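Local coordinates for protein protease Do-like 2, chloroplastic (Arabidopsis thaliana, PDB 4FLN) that acts as a chloroplast serine protease that makes the primary cleavage of photodamaged D1 protein of photosystem II, at residues B[302-307]-B[329-334]; B[314-319]-B[324-329]. One frame throughout, in Å; residues are numbered along the deposited sequence.

Interaction 1. Residues B[302-307]-B[329-334]; sequences SFDDLH and SQKFAG
Asp304 and Lys331 meet in a salt bridge. Lys331 NZ donates a hydrogen bond to Asp304 OD2 at 2.8 Å and takes its syn lone pair, on the side of the other oxygen. The two side chains come from opposite directions. That of Lys331 bends at chi2 (-70°) and then runs extended, which carries NZ across to the carboxylate. The other oxygen, Asp304 OD1, accepts a hydrogen bond from the backbone N of Glu338 in strand 336-343, so both oxygens are held, which probably limits rotation of the group. With an alanine here, the Lys331 ammonium would probably lose this counter-charge and the Glu338 N-H its side-chain acceptor.

Asp304 sits in a type I' beta turn from Phe303 to Leu306. This turn joins strands 299-303 and 306-307 of the first PDZ domain as a tight hairpin, closed by Phe303 N to Leu306 O at 2.8 Å and Leu306 N to Phe303 O at 3.0 Å.

The apolar part is slight. Lys331 CE approaches the Phe303 ring obliquely, 4.5 Å from Phe303 CE2. The same ring packs on Leu327 and Ile328 of helix 325-329 and on Ala337 and Ile339 of strand 336-343.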
ATOM      1  N   SER B 302      19.306 -32.647 -35.873  1.00 48.15           N
ATOM      2  CA  SER B 302      20.336 -33.166 -34.987  1.00 42.24           C
ATOM      3  C   SER B 302      21.332 -32.078 -34.602  1.00 46.06           C
ATOM      4  O   SER B 302      21.418 -31.041 -35.253  1.00 47.97           O
ATOM      5  CB  SER B 302      21.069 -34.330 -35.648  1.00 39.55           C
ATOM      6  OG  SER B 302      21.472 -33.996 -36.969  1.00 40.43           O
ATOM      7  N   PHE B 303      22.059 -32.305 -33.516  1.00 37.98           N
ATOM      8  CA  PHE B 303      23.160 -31.438 -33.141  1.00 36.10           C
ATOM      9  C   PHE B 303      24.285 -32.334 -32.650  1.00 42.43           C
ATOM     10  O   PHE B 303      24.106 -33.038 -31.662  1.00 48.88           O
ATOM     11  CB  PHE B 303      22.696 -30.485 -32.044  1.00 35.40           C
ATOM     12  CG  PHE B 303      23.744 -29.532 -31.572  1.00 36.96           C
ATOM     13  CD1 PHE B 303      23.720 -28.209 -31.967  1.00 35.70           C
ATOM     14  CD2 PHE B 303      24.742 -29.950 -30.716  1.00 47.01           C
ATOM     15  CE1 PHE B 303      24.670 -27.323 -31.515  1.00 38.34           C
ATOM     16  CE2 PHE B 303      25.706 -29.068 -30.266  1.00 51.37           C
ATOM     17  CZ  PHE B 303      25.669 -27.752 -30.664  1.00 43.94           C
ATOM     18  N   ASP B 304      25.437 -32.308 -33.318  1.00 43.76           N
ATOM     19  CA  ASP B 304      26.530 -33.236 -33.007  1.00 43.15           C
ATOM     20  C   ASP B 304      26.007 -34.675 -32.937  1.00 49.95           C
ATOM     21  O   ASP B 304      26.403 -35.448 -32.063  1.00 50.59           O
ATOM     22  CB  ASP B 304      27.222 -32.872 -31.684  1.00 49.87           C
ATOM     23  CG  ASP B 304      28.285 -31.770 -31.837  1.00 59.40           C
ATOM     24  OD1 ASP B 304      28.685 -31.453 -32.981  1.00 50.84           O
ATOM     25  OD2 ASP B 304      28.732 -31.230 -30.796  1.00 62.39           O
ATOM     26  N   ASP B 305      25.103 -35.007 -33.856  1.00 54.44           N
ATOM     27  CA  ASP B 305      24.485 -36.339 -33.970  1.00 61.37           C
ATOM     28  C   ASP B 305      23.631 -36.786 -32.775  1.00 58.89           C
ATOM     29  O   ASP B 305      23.352 -37.978 -32.617  1.00 61.72           O
ATOM     30  CB  ASP B 305      25.530 -37.417 -34.302  1.00 70.45           C
ATOM     31  CG  ASP B 305      26.208 -37.182 -35.642  1.00 86.03           C
ATOM     32  OD1 ASP B 305      25.559 -37.398 -36.691  1.00 90.46           O
ATOM     33  OD2 ASP B 305      27.394 -36.784 -35.645  1.00 91.38           O
ATOM     34  N   LEU B 306      23.183 -35.832 -31.967  1.00 51.50           N
ATOM     35  CA  LEU B 306      22.122 -36.091 -31.001  1.00 51.51           C
ATOM     36  C   LEU B 306      20.830 -35.526 -31.579  1.00 51.15           C
ATOM     37  O   LEU B 306      20.802 -34.389 -32.045  1.00 56.98           O
ATOM     38  CB  LEU B 306      22.431 -35.445 -29.646  1.00 55.21           C
ATOM     39  CG  LEU B 306      23.650 -35.973 -28.880  1.00 55.52           C
ATOM     40  CD1 LEU B 306      24.051 -35.025 -27.761  1.00 42.05           C
ATOM     41  CD2 LEU B 306      23.396 -37.380 -28.336  1.00 58.89           C
ATOM     42  N   HIS B 307      19.769 -36.321 -31.571  1.00 50.45           N
ATOM     43  CA  HIS B 307      18.510 -35.885 -32.160  1.00 49.95           C
ATOM     44  C   HIS B 307      17.763 -34.904 -31.270  1.00 46.47           C
ATOM     45  O   HIS B 307      17.745 -35.046 -30.051  1.00 58.33           O
ATOM     46  CB  HIS B 307      17.626 -37.089 -32.503  1.00 59.98           C
ATOM     47  CG  HIS B 307      18.077 -37.839 -33.718  1.00 81.73           C
ATOM     48  ND1 HIS B 307      18.587 -37.209 -34.833  1.00 92.38           N
ATOM     49  CD2 HIS B 307      18.101 -39.164 -33.989  1.00 86.34           C
ATOM     50  CE1 HIS B 307      18.903 -38.114 -35.741  1.00 92.96           C
ATOM     51  NE2 HIS B 307      18.619 -39.309 -35.254  1.00 89.99           N
ATOM     52  N   SER B 329      25.926 -24.782 -24.826  1.00 39.83           N
ATOM     53  CA  SER B 329      26.662 -24.110 -23.765  1.00 42.30           C
ATOM     54  C   SER B 329      27.941 -24.854 -23.352  1.00 52.50           C
ATOM     55  O   SER B 329      28.848 -24.269 -22.764  1.00 57.84           O
ATOM     56  CB  SER B 329      25.760 -23.907 -22.549  1.00 47.72           C
ATOM     57  OG  SER B 329      25.396 -25.155 -21.979  1.00 59.14           O
ATOM     58  N   GLN B 330      28.021 -26.142 -23.656  1.00 58.33           N
ATOM     59  CA  GLN B 330      29.176 -26.926 -23.230  1.00 57.85           C
ATOM     60  C   GLN B 330      30.364 -26.758 -24.171  1.00 55.73           C
ATOM     61  O   GLN B 330      31.434 -27.329 -23.949  1.00 70.38           O
ATOM     62  CB  GLN B 330      28.814 -28.404 -23.043  1.00 54.42           C
ATOM     63  CG  GLN B 330      28.411 -28.750 -21.613  1.00 58.81           C
ATOM     64  CD  GLN B 330      29.341 -28.122 -20.584  1.00 70.47           C
ATOM     65  OE1 GLN B 330      29.118 -26.996 -20.126  1.00 86.02           O
ATOM     66  NE2 GLN B 330      30.395 -28.841 -20.227  1.00 68.92           N
ATOM     67  N   LYS B 331      30.170 -25.964 -25.215  1.00 43.61           N
ATOM     68  CA  LYS B 331      31.229 -25.689 -26.172  1.00 48.56           C
ATOM     69  C   LYS B 331      32.059 -24.510 -25.686  1.00 49.04           C
ATOM     70  O   LYS B 331      31.748 -23.904 -24.666  1.00 57.32           O
ATOM     71  CB  LYS B 331      30.629 -25.370 -27.549  1.00 56.78           C
ATOM     72  CG  LYS B 331      29.874 -26.522 -28.225  1.00 54.66           C
ATOM     73  CD  LYS B 331      30.822 -27.628 -28.690  1.00 49.97           C
ATOM     74  CE  LYS B 331      30.109 -28.631 -29.580  1.00 50.29           C
ATOM     75  NZ  LYS B 331      30.969 -29.789 -29.937  1.00 52.08           N
ATOM     76  N   PHE B 332      33.103 -24.170 -26.428  1.00 47.24           N
ATOM     77  CA  PHE B 332      33.879 -22.967 -26.135  1.00 47.11           C
ATOM     78  C   PHE B 332      33.799 -21.958 -27.272  1.00 51.23           C
ATOM     79  O   PHE B 332      33.483 -22.306 -28.407  1.00 49.32           O
ATOM     80  CB  PHE B 332      35.325 -23.324 -25.805  1.00 38.56           C
ATOM     81  CG  PHE B 332      35.467 -24.071 -24.516  1.00 54.95           C
ATOM     82  CD1 PHE B 332      35.649 -23.387 -23.320  1.00 62.48           C
ATOM     83  CD2 PHE B 332      35.377 -25.451 -24.487  1.00 49.74           C
ATOM     84  CE1 PHE B 332      35.753 -24.075 -22.128  1.00 60.82           C
ATOM     85  CE2 PHE B 332      35.481 -26.140 -23.300  1.00 50.36           C
ATOM     86  CZ  PHE B 332      35.668 -25.456 -22.120  1.00 58.38           C
ATOM     87  N   ALA B 333      34.051 -20.696 -26.965  1.00 57.44           N
ATOM     88  CA  ALA B 333      34.014 -19.686 -28.008  1.00 57.83           C
ATOM     89  C   ALA B 333      34.933 -20.126 -29.138  1.00 56.12           C
ATOM     90  O   ALA B 333      36.086 -20.488 -28.910  1.00 68.18           O
ATOM     91  CB  ALA B 333      34.430 -18.335 -27.464  1.00 62.77           C
ATOM     92  N   GLY B 334      34.404 -20.119 -30.353  1.00 48.26           N
ATOM     93  CA  GLY B 334      35.176 -20.488 -31.521  1.00 47.33           C
ATOM     94  C   GLY B 334      34.916 -21.895 -32.022  1.00 47.72           C
ATOM     95  O   GLY B 334      35.291 -22.233 -33.145  1.00 56.62           O
TER

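Interaction 2. Residues B[314-319]-B[324-329]; sequences VPFRSS and FRYLIS
Phe316 turns the edge of its ring toward the face of Tyr326. The centroids are 5.4 Å apart and the planes stand at 56°, a tilted edge-to-face pair. The closest atoms, Phe316 CE1 and Tyr326 CE1, meet obliquely at 4.2 Å. One face of the Phe316 ring carries Arg317 CD from the next residue, 3.5 Å above the plane and offset toward the rim. The contact joins the end of the short, weakly bonded strand 313-315 to helix 325-329 within the first PDZ domain. Strand 313-315 pairs antiparallel with strand 321-323, which leads into the helix. On that helix, Arg325 and Ile328 pack against the backbone of a bound peptide.

Phe316 CG is anti to the backbone N (chi1 178°), which carries the ring out toward Tyr326. The two side chains cross at about a right angle.

A second, purely apolar contact lies nearer the strand. Val314 and Leu327 reach toward each other tip to tip, with Val314 CG1 4.0 Å from Leu327 CD1. Val314 also packs on Ile322 of the paired strand.

Within the helix, Ser329 OG donates a hydrogen bond to Tyr326 O at 2.7 Å, tilted 27° from the carbonyl plane.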
ATOM      1  N   VAL B 314      16.667 -33.156 -25.744  1.00 65.42           N
ATOM      2  CA  VAL B 314      17.788 -33.891 -26.312  1.00 60.22           C
ATOM      3  C   VAL B 314      18.335 -34.862 -25.259  1.00 57.51           C
ATOM      4  O   VAL B 314      18.340 -34.553 -24.073  1.00 55.34           O
ATOM      5  CB  VAL B 314      18.904 -32.904 -26.724  1.00 55.77           C
ATOM      6  CG1 VAL B 314      20.108 -33.045 -25.816  1.00 52.80           C
ATOM      7  CG2 VAL B 314      19.299 -33.091 -28.190  1.00 56.25           C
ATOM      8  N   PRO B 315      18.770 -36.058 -25.685  1.00 67.08           N
ATOM      9  CA  PRO B 315      19.340 -37.038 -24.752  1.00 75.08           C
ATOM     10  C   PRO B 315      20.438 -36.454 -23.858  1.00 74.86           C
ATOM     11  O   PRO B 315      21.327 -35.744 -24.323  1.00 74.07           O
ATOM     12  CB  PRO B 315      19.912 -38.126 -25.680  1.00 74.88           C
ATOM     13  CG  PRO B 315      19.821 -37.567 -27.080  1.00 73.75           C
ATOM     14  CD  PRO B 315      18.691 -36.594 -27.052  1.00 73.78           C
ATOM     15  N   PHE B 316      20.366 -36.764 -22.572  1.00 76.77           N
ATOM     16  CA  PHE B 316      21.225 -36.124 -21.590  1.00 85.50           C
ATOM     17  C   PHE B 316      22.037 -37.176 -20.846  1.00 95.43           C
ATOM     18  O   PHE B 316      23.230 -37.354 -21.089  1.00 99.57           O
ATOM     19  CB  PHE B 316      20.343 -35.329 -20.620  1.00 81.12           C
ATOM     20  CG  PHE B 316      21.095 -34.639 -19.520  1.00 70.31           C
ATOM     21  CD1 PHE B 316      22.451 -34.393 -19.630  1.00 71.96           C
ATOM     22  CD2 PHE B 316      20.437 -34.247 -18.365  1.00 64.93           C
ATOM     23  CE1 PHE B 316      23.134 -33.763 -18.610  1.00 75.73           C
ATOM     24  CE2 PHE B 316      21.112 -33.625 -17.340  1.00 64.58           C
ATOM     25  CZ  PHE B 316      22.462 -33.380 -17.460  1.00 71.76           C
ATOM     26  N   ARG B 317      21.369 -37.873 -19.939  1.00 99.66           N
ATOM     27  CA  ARG B 317      21.951 -39.002 -19.232  1.00106.26           C
ATOM     28  C   ARG B 317      20.859 -40.067 -19.163  1.00112.40           C
ATOM     29  O   ARG B 317      19.699 -39.788 -19.476  1.00119.81           O
ATOM     30  CB  ARG B 317      22.488 -38.604 -17.848  1.00106.38           C
ATOM     31  CG  ARG B 317      21.423 -38.248 -16.814  1.00103.56           C
ATOM     32  CD  ARG B 317      21.684 -36.885 -16.165  1.00 85.75           C
ATOM     33  NE  ARG B 317      22.769 -36.898 -15.186  1.00 68.21           N
ATOM     34  CZ  ARG B 317      22.680 -36.368 -13.969  1.00 51.80           C
ATOM     35  NH1 ARG B 317      21.556 -35.791 -13.575  1.00 48.09           N
ATOM     36  NH2 ARG B 317      23.712 -36.415 -13.142  1.00 50.00           N
ATOM     37  N   SER B 318      21.214 -41.265 -18.724  1.00104.59           N
ATOM     38  CA  SER B 318      20.500 -42.475 -19.118  1.00 99.65           C
ATOM     39  C   SER B 318      18.965 -42.383 -19.137  1.00104.95           C
ATOM     40  O   SER B 318      18.338 -42.784 -20.120  1.00103.97           O
ATOM     41  CB  SER B 318      20.945 -43.624 -18.217  1.00 93.84           C
ATOM     42  OG  SER B 318      21.936 -43.178 -17.302  1.00 83.59           O
ATOM     43  N   SER B 319      18.359 -41.878 -18.068  1.00109.12           N
ATOM     44  CA  SER B 319      16.898 -41.765 -18.014  1.00107.80           C
ATOM     45  C   SER B 319      16.384 -40.360 -18.355  1.00106.87           C
ATOM     46  O   SER B 319      15.174 -40.109 -18.345  1.00102.08           O
ATOM     47  CB  SER B 319      16.387 -42.193 -16.635  1.00108.81           C
ATOM     48  OG  SER B 319      15.119 -42.819 -16.728  1.00111.12           O
ATOM     49  N   PHE B 324      17.993 -28.347 -25.502  1.00 58.94           N
ATOM     50  CA  PHE B 324      18.973 -28.267 -26.565  1.00 54.75           C
ATOM     51  C   PHE B 324      20.078 -27.272 -26.198  1.00 57.98           C
ATOM     52  O   PHE B 324      21.266 -27.523 -26.449  1.00 58.75           O
ATOM     53  CB  PHE B 324      18.215 -27.835 -27.818  1.00 62.95           C
ATOM     54  CG  PHE B 324      19.070 -27.588 -28.997  1.00 64.28           C
ATOM     55  CD1 PHE B 324      20.285 -28.218 -29.132  1.00 69.33           C
ATOM     56  CD2 PHE B 324      18.654 -26.708 -29.976  1.00 63.52           C
ATOM     57  CE1 PHE B 324      21.071 -27.970 -30.226  1.00 77.39           C
ATOM     58  CE2 PHE B 324      19.434 -26.457 -31.071  1.00 69.58           C
ATOM     59  CZ  PHE B 324      20.643 -27.085 -31.200  1.00 73.79           C
ATOM     60  N   ARG B 325      19.694 -26.161 -25.569  1.00 47.18           N
ATOM     61  CA  ARG B 325      20.660 -25.146 -25.153  1.00 53.02           C
ATOM     62  C   ARG B 325      21.896 -25.736 -24.458  1.00 57.35           C
ATOM     63  O   ARG B 325      23.022 -25.290 -24.706  1.00 52.99           O
ATOM     64  CB  ARG B 325      19.995 -24.104 -24.250  1.00 60.67           C
ATOM     65  CG  ARG B 325      19.280 -22.981 -25.020  1.00 83.18           C
ATOM     66  CD  ARG B 325      18.390 -22.118 -24.118  1.00 89.12           C
ATOM     67  NE  ARG B 325      17.204 -22.853 -23.682  1.00 93.50           N
ATOM     68  CZ  ARG B 325      16.393 -22.461 -22.705  1.00 90.10           C
ATOM     69  NH1 ARG B 325      16.633 -21.333 -22.047  1.00 87.42           N
ATOM     70  NH2 ARG B 325      15.343 -23.205 -22.381  1.00 89.60           N
ATOM     71  N   TYR B 326      21.690 -26.740 -23.604  1.00 47.19           N
ATOM     72  CA  TYR B 326      22.793 -27.330 -22.846  1.00 41.05           C
ATOM     73  C   TYR B 326      23.999 -27.729 -23.705  1.00 45.55           C
ATOM     74  O   TYR B 326      25.139 -27.411 -23.362  1.00 39.23           O
ATOM     75  CB  TYR B 326      22.330 -28.528 -22.005  1.00 51.09           C
ATOM     76  CG  TYR B 326      23.490 -29.294 -21.393  1.00 60.89           C
ATOM     77  CD1 TYR B 326      23.906 -30.509 -21.925  1.00 56.57           C
ATOM     78  CD2 TYR B 326      24.193 -28.781 -20.306  1.00 67.27           C
ATOM     79  CE1 TYR B 326      24.970 -31.198 -21.382  1.00 62.35           C
ATOM     80  CE2 TYR B 326      25.268 -29.465 -19.755  1.00 67.22           C
ATOM     81  CZ  TYR B 326      25.651 -30.673 -20.298  1.00 70.65           C
ATOM     82  OH  TYR B 326      26.715 -31.363 -19.756  1.00 74.52           O
ATOM     83  N   LEU B 327      23.757 -28.434 -24.807  1.00 48.23           N
ATOM     84  CA  LEU B 327      24.857 -28.848 -25.670  1.00 53.78           C
ATOM     85  C   LEU B 327      25.606 -27.621 -26.143  1.00 52.91           C
ATOM     86  O   LEU B 327      26.828 -27.560 -26.084  1.00 53.89           O
ATOM     87  CB  LEU B 327      24.353 -29.633 -26.880  1.00 56.38           C
ATOM     88  CG  LEU B 327      23.746 -30.996 -26.569  1.00 58.55           C
ATOM     89  CD1 LEU B 327      23.300 -31.689 -27.847  1.00 57.91           C
ATOM     90  CD2 LEU B 327      24.759 -31.828 -25.813  1.00 51.25           C
ATOM     91  N   ILE B 328      24.851 -26.636 -26.608  1.00 54.39           N
ATOM     92  CA  ILE B 328      25.431 -25.411 -27.119  1.00 53.75           C
ATOM     93  C   ILE B 328      26.351 -24.766 -26.085  1.00 50.35           C
ATOM     94  O   ILE B 328      27.429 -24.277 -26.421  1.00 52.15           O
ATOM     95  CB  ILE B 328      24.330 -24.427 -27.510  1.00 50.52           C
ATOM     96  CG1 ILE B 328      23.467 -25.026 -28.617  1.00 47.50           C
ATOM     97  CG2 ILE B 328      24.924 -23.099 -27.919  1.00 45.98           C
ATOM     98  CD1 ILE B 328      22.231 -24.207 -28.912  1.00 47.20           C
ATOM     99  N   SER B 329      25.926 -24.782 -24.826  1.00 39.83           N
ATOM    100  CA  SER B 329      26.662 -24.110 -23.765  1.00 42.30           C
ATOM    101  C   SER B 329      27.941 -24.854 -23.352  1.00 52.50           C
ATOM    102  O   SER B 329      28.848 -24.269 -22.764  1.00 57.84           O
ATOM    103  CB  SER B 329      25.760 -23.907 -22.549  1.00 47.72           C
ATOM    104  OG  SER B 329      25.396 -25.155 -21.979  1.00 59.14           O
TER

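Interactions 1 and 2 lie in the first PDZ domain, with centres about 9 Å apart. Along the chain, 302-307 comes first, then 314-319, 324-329 and 329-334, so interaction 2 falls between the two segments of interaction 1. Ser329 belongs to both. Helix 325-329 forms one side of interaction 2, and the loop that follows it serves interaction 1. The two also touch directly: Phe303 CD1 lies against Phe324 CE1, and Leu306 CD1 against Leu327 CD1. The short helix that touches the bound peptide is thus seated on the 299-303/306-307 hairpin and on the end of strand 313-315. Both contacts lie away from the probable charge relay residues of the protease domain.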